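Local coordinates for protein extracellular endo-alpha-(1->5)-L-arabinanase 1 (Bacillus subtilis, PDB 1UV4) that hydrolyses internal alpha-1,5-arabinofuranosidic linkages of linear and branched arabinan, helping to degrade the plant cell wall, at residues A[29-32]-A[33-36]; A[53-56]-A[57-61]; A[284-288]-A[289-293]. One frame throughout, in Å; residues are numbered along the deposited sequence.

Interaction 1: A[29-32]-A[33-36]; sequences TGLT and EERG
Two carboxylates flank the tip of Leu31. Leu31 CD1 sits over a face of the Glu34 carboxylate, nearly equidistant from its three atoms and 4.0 Å from Glu34 CD. The Glu33 carboxylate comes alongside the same methyl, with Glu33 OE2 4.0 Å from Leu31 CD1. The three side chains run side by side from a type I beta turn, Leu31 to Glu34, in the loop joining strands 23-29 and 37-42, which are neighbours in one four-stranded blade of the GH43 five-bladed beta-propeller.

The turn is closed by Glu34 N donating to Leu31 O at 3.0 Å, with the donor 57° out of the carbonyl plane. Glu34 is extended beyond CG, which stands beside the backbone N (chi1 -64°), and this lays its carboxylate along Leu31. Glu33 reaches the same methyl differently: CG lies between the backbone N and the carbonyl carbon (chi1 82°), and a bend at chi2 brings OE2 back to it. A water accepts from Leu31 N at 2.9 Å and makes a weak bond to Glu34 OE1, linking the start of the turn to the side chain at its end.

At the base of the loop the two chain ends converge at a pair of buried glycines, Gly30 and Gly36, the second of which has a positive phi. Thr29, at the end of the incoming strand, is turned away from this meeting point; its OG1 bonds to Asp14 OD2, the carboxylate of the inferred catalytic base, and to Ala75 N. Between the glycines, a CA-H...O contact brings Gly30 CA to 3.2 Å from Gly36 O.

Interaction 2: A[53-56]-A[57-61]; sequences SIFT and TPLSW
Phe55 and Leu59 meet by apolar contact where the outermost strand of a propeller blade, 49-54, gives way to the irregular link toward strand 74-81 of the next blade. The two side chains cross obliquely, with Leu59 CD1 3.8 Å from Phe55 CE1 and slightly farther from Phe55 CZ. Ile54 CG2 covers one face of that ring, 3.7 Å above its centre. Farther out, Trp62 forms an edge-to-face contact with Phe55, and Tyr89 of strand 84-91 touches both Phe55 and Leu59, tying the link to the adjoining blade.

The backbone turns sharply here, with Phe55 at positive phi (65°), and its peptides form no hydrogen bond between 53-56 and 57-61. Phe55 CA instead makes a long CA-H...O contact of 3.6 Å to Thr57 O.

One water bridges the two exposed threonines. OG1 lies between the backbone N and the carbonyl carbon in Thr56 (chi1 53°) but anti to the carbonyl carbon in Thr57 (chi1 -60°), and these differing torsions turn both hydroxyls onto the same molecule. That water lies 3.0 Å from Thr56 OG1 and 2.7 Å from Thr57 OG1.

Interaction 3: A[284-288]-A[289-293]; sequences LNWSS and GWPSY
Trp286 lays the six-membered part of its indole obliquely against Pro291, with CZ3 3.5 Å from Pro291 CB. Leu284 CG lies over one face of the Trp286 indole, 3.9 Å above the plane and offset toward the rim, while Leu284 CD1 reaches Pro291 CB at 4.3 Å.

Behind this apolar cluster the backbone folds back on itself. Asn285 and Ser292 form an antiparallel hydrogen-bonded pair: Asn285 N reaches Ser292 O at 2.8 Å, almost straight (175°), and Ser292 N returns the bond to Asn285 O at 2.9 Å. A type I beta turn from Trp286 to Gly289 reverses the chain, closed by Gly289 N to Trp286 O at 3.2 Å; Gly289 has positive phi. An Asx turn marks the entry: Asn285 OD1 accepts from Ser287 N at 2.6 Å and is gripped by the Ser287 hydroxyl as well. On the exit side Ser288 OG, held between its backbone N and carbonyl carbon (chi1 74°), accepts from Trp290 N at 3.2 Å.

Outside the loop, Trp286 NE1 donates to Gly261 O, within the blade of strand 276-283 that this C-terminal tail follows. Side chains reach the preceding blade: Pro291 rests on strands 195-203 and 212-220, and Trp286 on strand 184-192.

Interactions 1 and 2 belong to the same blade, at the turn between strands 23-29 and 37-42 and just after strand 49-54. Their centres are 11 Å apart and they touch directly: Arg35 CD packs 3.3 Å from Thr56 O, and Gly36 CA 3.9 Å from Phe55 CB. Interaction 3 lies on the opposite side of the chain's centre, its centre 34 Å from that of interaction 1 and 38 Å from that of interaction 2. Interaction 1 reaches the active site directly, through the bond from Thr29 to Asp14, the inferred proton acceptor. Bound calcium lies about 13 Å from Gly30; the Leu284 side chain is about 11 Å from bound calcium.

Interaction 1: A[29-32]-A[33-36]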
ATOM      1  N   THR A  29      -1.493   3.837   8.322  1.00 12.87           N
ATOM      2  CA  THR A  29      -1.457   2.974   9.489  1.00 13.06           C
ATOM      3  C   THR A  29      -1.830   3.760  10.729  1.00 12.71           C
ATOM      4  O   THR A  29      -1.371   4.881  10.911  1.00 12.81           O
ATOM      5  CB  THR A  29      -0.076   2.384   9.616  1.00 14.15           C
ATOM      6  OG1 THR A  29       0.147   1.539   8.467  1.00 13.48           O
ATOM      7  CG2 THR A  29       0.141   1.534  10.847  1.00 13.60           C
ATOM      8  N   GLY A  30      -2.665   3.172  11.568  1.00 12.30           N
ATOM      9  CA  GLY A  30      -2.967   3.792  12.838  1.00 12.67           C
ATOM     10  C   GLY A  30      -1.710   4.023  13.677  1.00 12.41           C
ATOM     11  O   GLY A  30      -0.689   3.290  13.589  1.00 12.45           O
ATOM     12  N   LEU A  31      -1.747   5.067  14.495  1.00 13.41           N
ATOM     13  CA  LEU A  31      -0.741   5.241  15.538  1.00 13.35           C
ATOM     14  C   LEU A  31      -0.648   4.014  16.398  1.00 13.17           C
ATOM     15  O   LEU A  31      -1.669   3.382  16.696  1.00 12.23           O
ATOM     16  CB  LEU A  31      -0.993   6.478  16.377  1.00 14.34           C
ATOM     17  CG  LEU A  31      -1.132   7.819  15.658  1.00 14.63           C
ATOM     18  CD1 LEU A  31      -1.347   8.917  16.646  1.00 18.21           C
ATOM     19  CD2 LEU A  31       0.086   8.117  14.729  1.00 17.27           C
ATOM     20  N   THR A  32       0.572   3.611  16.759  1.00 15.21           N
ATOM     21  CA  THR A  32       0.758   2.356  17.471  1.00 15.78           C
ATOM     22  C   THR A  32      -0.010   2.301  18.793  1.00 16.19           C
ATOM     23  O   THR A  32      -0.542   1.238  19.159  1.00 16.13           O
ATOM     24  CB  THR A  32       2.254   2.085  17.741  1.00 15.17           C
ATOM     25  OG1 THR A  32       2.911   1.844  16.493  1.00 16.83           O
ATOM     26  CG2 THR A  32       2.456   0.778  18.545  1.00 15.11           C
ATOM     27  N   GLU A  33      -0.107   3.448  19.454  1.00 15.50           N
ATOM     28  CA  GLU A  33      -0.776   3.564  20.753  1.00 16.90           C
ATOM     29  C   GLU A  33      -2.303   3.772  20.618  1.00 15.28           C
ATOM     30  O   GLU A  33      -2.976   4.038  21.622  1.00 15.10           O
ATOM     31  CB  GLU A  33      -0.151   4.717  21.562  1.00 17.97           C
ATOM     32  CG  GLU A  33      -0.686   6.092  21.183  1.00 22.28           C
ATOM     33  CD  GLU A  33       0.359   7.205  21.101  1.00 28.26           C
ATOM     34  OE1 GLU A  33       1.202   7.334  22.017  1.00 34.11           O
ATOM     35  OE2 GLU A  33       0.323   7.958  20.096  1.00 32.88           O
ATOM     36  N   GLU A  34      -2.850   3.625  19.410  1.00 14.46           N
ATOM     37  CA  GLU A  34      -4.287   3.777  19.181  1.00 15.00           C
ATOM     38  C   GLU A  34      -4.852   2.654  18.357  1.00 14.87           C
ATOM     39  O   GLU A  34      -4.133   1.884  17.654  1.00 16.26           O
ATOM     40  CB  GLU A  34      -4.616   5.115  18.503  1.00 15.08           C
ATOM     41  CG  GLU A  34      -4.257   6.315  19.370  1.00 17.45           C
ATOM     42  CD  GLU A  34      -4.542   7.693  18.765  1.00 22.11           C
ATOM     43  OE1 GLU A  34      -5.042   7.816  17.629  1.00 24.07           O
ATOM     44  OE2 GLU A  34      -4.251   8.679  19.481  1.00 25.11           O
ATOM     45  N   ARG A  35      -6.174   2.616  18.382  1.00 14.50           N
ATOM     46  CA  ARG A  35      -6.932   1.668  17.585  1.00 13.62           C
ATOM     47  C   ARG A  35      -7.193   2.194  16.213  1.00 14.23           C
ATOM     48  O   ARG A  35      -7.418   3.388  16.049  1.00 15.25           O
ATOM     49  CB  ARG A  35      -8.288   1.363  18.260  1.00 15.01           C
ATOM     50  CG  ARG A  35      -8.144   0.703  19.630  1.00 16.78           C
ATOM     51  CD  ARG A  35      -9.494   0.271  20.208  1.00 19.36           C
ATOM     52  NE  ARG A  35      -9.401  -0.221  21.589  1.00 23.88           N
ATOM     53  CZ  ARG A  35      -9.697   0.494  22.684  1.00 23.67           C
ATOM     54  NH1 ARG A  35     -10.192   1.727  22.601  1.00 24.12           N
ATOM     55  NH2 ARG A  35      -9.539  -0.043  23.899  1.00 28.59           N
ATOM     56  N   GLY A  36      -7.206   1.301  15.230  1.00 13.89           N
ATOM     57  CA  GLY A  36      -7.715   1.621  13.919  1.00 14.22           C
ATOM     58  C   GLY A  36      -6.743   2.185  12.912  1.00 12.99           C
ATOM     59  O   GLY A  36      -5.542   1.863  12.932  1.00 13.59           O
TER
HETATM   60  O   HOH W   1      -4.197   6.649  14.656  1.00 25.03           O

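Interaction 2: A[53-56]-A[57-61]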
ATOM      1  N   SER A  53     -10.320   8.553  13.674  1.00 13.51           N
ATOM      2  CA  SER A  53      -9.837   7.348  13.018  1.00 13.02           C
ATOM      3  C   SER A  53     -10.990   6.458  12.602  1.00 13.36           C
ATOM      4  O   SER A  53     -12.080   6.572  13.133  1.00 14.96           O
ATOM      5  CB  SER A  53      -8.930   6.562  13.964  1.00 12.71           C
ATOM      6  OG  SER A  53      -7.747   7.295  14.242  1.00 14.84           O
ATOM      7  N   ILE A  54     -10.723   5.570  11.660  1.00 12.45           N
ATOM      8  CA  ILE A  54     -11.598   4.493  11.248  1.00 12.67           C
ATOM      9  C   ILE A  54     -11.284   3.309  12.163  1.00 12.18           C
ATOM     10  O   ILE A  54     -10.141   3.083  12.458  1.00 13.89           O
ATOM     11  CB  ILE A  54     -11.414   4.192   9.745  1.00 13.65           C
ATOM     12  CG1 ILE A  54     -11.874   5.419   8.925  1.00 15.61           C
ATOM     13  CG2 ILE A  54     -12.237   2.976   9.369  1.00 14.75           C
ATOM     14  CD1 ILE A  54     -11.509   5.376   7.480  1.00 17.12           C
ATOM     15  N   PHE A  55     -12.315   2.571  12.605  1.00 13.00           N
ATOM     16  CA  PHE A  55     -12.150   1.439  13.512  1.00 12.81           C
ATOM     17  C   PHE A  55     -11.611   1.920  14.873  1.00 12.73           C
ATOM     18  O   PHE A  55     -10.786   1.252  15.485  1.00 12.69           O
ATOM     19  CB  PHE A  55     -11.299   0.314  12.948  1.00 13.79           C
ATOM     20  CG  PHE A  55     -11.752  -0.198  11.584  1.00 13.79           C
ATOM     21  CD1 PHE A  55     -13.086  -0.412  11.296  1.00 14.80           C
ATOM     22  CD2 PHE A  55     -10.825  -0.450  10.588  1.00 13.78           C
ATOM     23  CE1 PHE A  55     -13.476  -0.858  10.046  1.00 14.93           C
ATOM     24  CE2 PHE A  55     -11.231  -0.877   9.352  1.00 13.34           C
ATOM     25  CZ  PHE A  55     -12.541  -1.098   9.082  1.00 14.85           C
ATOM     26  N   THR A  56     -12.144   3.027  15.395  1.00 12.74           N
ATOM     27  CA  THR A  56     -11.896   3.340  16.809  1.00 13.05           C
ATOM     28  C   THR A  56     -12.441   2.203  17.685  1.00 12.52           C
ATOM     29  O   THR A  56     -11.961   2.003  18.790  1.00 12.15           O
ATOM     30  CB  THR A  56     -12.526   4.690  17.231  1.00 13.15           C
ATOM     31  OG1 THR A  56     -13.918   4.755  16.895  1.00 16.33           O
ATOM     32  CG2 THR A  56     -11.817   5.825  16.514  1.00 14.08           C
ATOM     33  N   THR A  57     -13.407   1.426  17.174  1.00 11.87           N
ATOM     34  CA  THR A  57     -13.867   0.184  17.781  1.00 10.71           C
ATOM     35  C   THR A  57     -13.436  -0.952  16.893  1.00 11.99           C
ATOM     36  O   THR A  57     -13.709  -0.914  15.694  1.00 12.62           O
ATOM     37  CB  THR A  57     -15.384   0.167  17.940  1.00 10.08           C
ATOM     38  OG1 THR A  57     -15.758   1.258  18.774  1.00  9.88           O
ATOM     39  CG2 THR A  57     -15.865  -1.102  18.647  1.00 11.20           C
ATOM     40  N   PRO A  58     -12.742  -1.964  17.400  1.00 11.36           N
ATOM     41  CA  PRO A  58     -12.332  -3.061  16.541  1.00 12.07           C
ATOM     42  C   PRO A  58     -13.518  -3.925  16.087  1.00 11.29           C
ATOM     43  O   PRO A  58     -14.534  -3.949  16.704  1.00 11.25           O
ATOM     44  CB  PRO A  58     -11.379  -3.883  17.456  1.00 12.69           C
ATOM     45  CG  PRO A  58     -11.728  -3.522  18.778  1.00 13.76           C
ATOM     46  CD  PRO A  58     -12.343  -2.163  18.800  1.00 11.33           C
ATOM     47  N   LEU A  59     -13.312  -4.629  14.981  1.00 10.82           N
ATOM     48  CA  LEU A  59     -14.316  -5.543  14.454  1.00 11.79           C
ATOM     49  C   LEU A  59     -14.148  -6.911  15.102  1.00 12.35           C
ATOM     50  O   LEU A  59     -13.008  -7.374  15.270  1.00 12.13           O
ATOM     51  CB  LEU A  59     -14.190  -5.642  12.940  1.00 12.93           C
ATOM     52  CG  LEU A  59     -14.455  -4.313  12.214  1.00 14.33           C
ATOM     53  CD1 LEU A  59     -14.285  -4.507  10.717  1.00 13.85           C
ATOM     54  CD2 LEU A  59     -15.747  -3.697  12.574  1.00 16.38           C
ATOM     55  N   SER A  60     -15.249  -7.538  15.512  1.00 12.11           N
ATOM     56  CA  SER A  60     -15.191  -8.779  16.285  1.00 12.65           C
ATOM     57  C   SER A  60     -14.554  -9.942  15.536  1.00 12.40           C
ATOM     58  O   SER A  60     -13.898 -10.793  16.153  1.00 14.06           O
ATOM     59  CB  SER A  60     -16.563  -9.191  16.798  1.00 12.96           C
ATOM     60  OG  SER A  60     -17.427  -9.510  15.738  1.00 15.78           O
ATOM     61  N   TRP A  61     -14.670  -9.989  14.211  1.00 12.11           N
ATOM     62  CA  TRP A  61     -14.177 -11.174  13.482  1.00 12.03           C
ATOM     63  C   TRP A  61     -12.668 -11.249  13.394  1.00 11.99           C
ATOM     64  O   TRP A  61     -12.090 -12.311  13.149  1.00 11.52           O
ATOM     65  CB  TRP A  61     -14.784 -11.248  12.059  1.00 11.02           C
ATOM     66  CG  TRP A  61     -14.448 -10.143  11.102  1.00 12.53           C
ATOM     67  CD1 TRP A  61     -15.284  -9.077  10.776  1.00 12.52           C
ATOM     68  CD2 TRP A  61     -13.333 -10.056  10.232  1.00 14.02           C
ATOM     69  NE1 TRP A  61     -14.687  -8.315   9.807  1.00 13.72           N
ATOM     70  CE2 TRP A  61     -13.497  -8.880   9.450  1.00 12.87           C
ATOM     71  CE3 TRP A  61     -12.174 -10.811  10.060  1.00 12.59           C
ATOM     72  CZ2 TRP A  61     -12.541  -8.451   8.552  1.00 12.82           C
ATOM     73  CZ3 TRP A  61     -11.228 -10.386   9.124  1.00 13.35           C
ATOM     74  CH2 TRP A  61     -11.420  -9.224   8.398  1.00 13.86           C
TER
HETATM   75  O   HOH W   2     -16.482   3.266  17.109  1.00 30.92           O

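Interaction 3: A[284-288]-A[289-293]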
ATOM      1  N   LEU A 284       3.822  12.238 -11.046  1.00 13.98           N
ATOM      2  CA  LEU A 284       4.401  11.065 -11.704  1.00 15.59           C
ATOM      3  C   LEU A 284       4.206  11.219 -13.193  1.00 15.58           C
ATOM      4  O   LEU A 284       3.096  11.543 -13.661  1.00 16.90           O
ATOM      5  CB  LEU A 284       3.669   9.806 -11.244  1.00 16.84           C
ATOM      6  CG  LEU A 284       4.341   8.452 -11.163  1.00 20.44           C
ATOM      7  CD1 LEU A 284       5.688   8.509 -10.500  1.00 18.80           C
ATOM      8  CD2 LEU A 284       3.371   7.527 -10.437  1.00 20.06           C
ATOM      9  N   ASN A 285       5.302  11.050 -13.930  1.00 15.75           N
ATOM     10  CA  ASN A 285       5.355  11.089 -15.395  1.00 18.04           C
ATOM     11  C   ASN A 285       5.588   9.660 -15.918  1.00 17.12           C
ATOM     12  O   ASN A 285       6.308   8.909 -15.310  1.00 18.43           O
ATOM     13  CB  ASN A 285       6.520  12.043 -15.768  1.00 18.40           C
ATOM     14  CG  ASN A 285       6.713  12.262 -17.265  1.00 22.47           C
ATOM     15  OD1 ASN A 285       6.330  11.454 -18.087  1.00 25.99           O
ATOM     16  ND2 ASN A 285       7.372  13.370 -17.609  1.00 25.51           N
ATOM     17  N   TRP A 286       4.918   9.260 -16.985  1.00 16.45           N
ATOM     18  CA  TRP A 286       5.155   7.948 -17.609  1.00 16.59           C
ATOM     19  C   TRP A 286       5.679   8.044 -19.008  1.00 17.17           C
ATOM     20  O   TRP A 286       5.772   7.018 -19.696  1.00 17.59           O
ATOM     21  CB  TRP A 286       3.855   7.152 -17.704  1.00 17.39           C
ATOM     22  CG  TRP A 286       3.173   6.987 -16.410  1.00 16.82           C
ATOM     23  CD1 TRP A 286       2.195   7.786 -15.883  1.00 17.24           C
ATOM     24  CD2 TRP A 286       3.407   5.954 -15.455  1.00 16.84           C
ATOM     25  NE1 TRP A 286       1.820   7.312 -14.654  1.00 14.97           N
ATOM     26  CE2 TRP A 286       2.542   6.182 -14.371  1.00 14.85           C
ATOM     27  CE3 TRP A 286       4.268   4.848 -15.404  1.00 16.68           C
ATOM     28  CZ2 TRP A 286       2.499   5.357 -13.265  1.00 18.98           C
ATOM     29  CZ3 TRP A 286       4.223   4.038 -14.301  1.00 18.53           C
ATOM     30  CH2 TRP A 286       3.358   4.289 -13.246  1.00 20.10           C
ATOM     31  N   SER A 287       5.904   9.267 -19.480  1.00 16.88           N
ATOM     32  CA  SER A 287       6.189   9.484 -20.881  1.00 17.79           C
ATOM     33  C   SER A 287       7.424   8.727 -21.390  1.00 17.70           C
ATOM     34  O   SER A 287       7.493   8.458 -22.580  1.00 17.46           O
ATOM     35  CB  SER A 287       6.292  10.998 -21.200  1.00 17.84           C
ATOM     36  OG  SER A 287       7.373  11.599 -20.523  1.00 20.32           O
ATOM     37  N   SER A 288       8.361   8.357 -20.507  1.00 17.58           N
ATOM     38  CA  SER A 288       9.568   7.612 -20.927  1.00 17.63           C
ATOM     39  C   SER A 288       9.441   6.062 -21.186  1.00 17.63           C
ATOM     40  O   SER A 288      10.349   5.410 -21.723  1.00 17.70           O
ATOM     41  CB  SER A 288      10.627   7.820 -19.865  1.00 18.15           C
ATOM     42  OG  SER A 288      10.308   7.070 -18.706  1.00 20.15           O
ATOM     43  N   GLY A 289       8.308   5.492 -20.830  1.00 15.73           N
ATOM     44  CA  GLY A 289       8.112   4.047 -20.902  1.00 13.76           C
ATOM     45  C   GLY A 289       8.177   3.509 -19.493  1.00 11.35           C
ATOM     46  O   GLY A 289       7.871   2.339 -19.230  1.00 10.32           O
ATOM     47  N   TRP A 290       8.571   4.379 -18.579  1.00 10.02           N
ATOM     48  CA  TRP A 290       8.780   4.017 -17.191  1.00 10.95           C
ATOM     49  C   TRP A 290       8.326   5.165 -16.296  1.00 12.01           C
ATOM     50  O   TRP A 290       8.296   6.302 -16.731  1.00 13.10           O
ATOM     51  CB  TRP A 290      10.270   3.755 -16.965  1.00  9.93           C
ATOM     52  CG  TRP A 290      10.817   2.653 -17.763  1.00  9.53           C
ATOM     53  CD1 TRP A 290      11.464   2.758 -18.955  1.00  8.37           C
ATOM     54  CD2 TRP A 290      10.744   1.238 -17.477  1.00  8.77           C
ATOM     55  NE1 TRP A 290      11.817   1.526 -19.433  1.00  9.31           N
ATOM     56  CE2 TRP A 290      11.409   0.569 -18.530  1.00  8.13           C
ATOM     57  CE3 TRP A 290      10.242   0.478 -16.398  1.00  9.30           C
ATOM     58  CZ2 TRP A 290      11.570  -0.814 -18.568  1.00  7.14           C
ATOM     59  CZ3 TRP A 290      10.402  -0.904 -16.438  1.00  9.32           C
ATOM     60  CH2 TRP A 290      11.047  -1.532 -17.511  1.00  9.03           C
ATOM     61  N   PRO A 291       8.005   4.893 -15.040  1.00 11.93           N
ATOM     62  CA  PRO A 291       7.648   5.963 -14.120  1.00 12.73           C
ATOM     63  C   PRO A 291       8.843   6.833 -13.806  1.00 13.52           C
ATOM     64  O   PRO A 291       9.982   6.341 -13.681  1.00 14.45           O
ATOM     65  CB  PRO A 291       7.221   5.233 -12.833  1.00 12.67           C
ATOM     66  CG  PRO A 291       7.902   3.895 -12.929  1.00 14.34           C
ATOM     67  CD  PRO A 291       7.994   3.579 -14.367  1.00 12.18           C
ATOM     68  N   SER A 292       8.563   8.123 -13.630  1.00 12.75           N
ATOM     69  CA  SER A 292       9.569   9.110 -13.259  1.00 12.83           C
ATOM     70  C   SER A 292       8.960  10.219 -12.441  1.00 11.75           C
ATOM     71  O   SER A 292       7.816  10.604 -12.673  1.00 12.90           O
ATOM     72  CB  SER A 292      10.161   9.727 -14.522  1.00 13.83           C
ATOM     73  OG  SER A 292      11.138  10.667 -14.183  1.00 16.50           O
ATOM     74  N   TYR A 293       9.738  10.779 -11.528  1.00 12.17           N
ATOM     75  CA  TYR A 293       9.432  12.075 -10.967  1.00 12.43           C
ATOM     76  C   TYR A 293       9.670  13.154 -12.032  1.00 12.63           C
ATOM     77  O   TYR A 293      10.119  12.911 -13.174  1.00 14.66           O
ATOM     78  CB  TYR A 293      10.297  12.355  -9.740  1.00 12.86           C
ATOM     79  CG  TYR A 293      10.015  11.514  -8.514  1.00 13.65           C
ATOM     80  CD1 TYR A 293       8.722  11.179  -8.122  1.00 16.60           C
ATOM     81  CD2 TYR A 293      11.048  11.072  -7.708  1.00 14.64           C
ATOM     82  CE1 TYR A 293       8.494  10.414  -6.968  1.00 13.28           C
ATOM     83  CE2 TYR A 293      10.837  10.327  -6.576  1.00 15.34           C
ATOM     84  CZ  TYR A 293       9.552   9.998  -6.187  1.00 15.70           C
ATOM     85  OH  TYR A 293       9.372   9.237  -5.019  1.00 14.83           O
ATOM     86  OXT TYR A 293       9.360  14.316 -11.740  1.00 14.80           O
TER
HETATM   87  O   HOH W   3       8.489   9.045 -17.507  1.00 29.27           O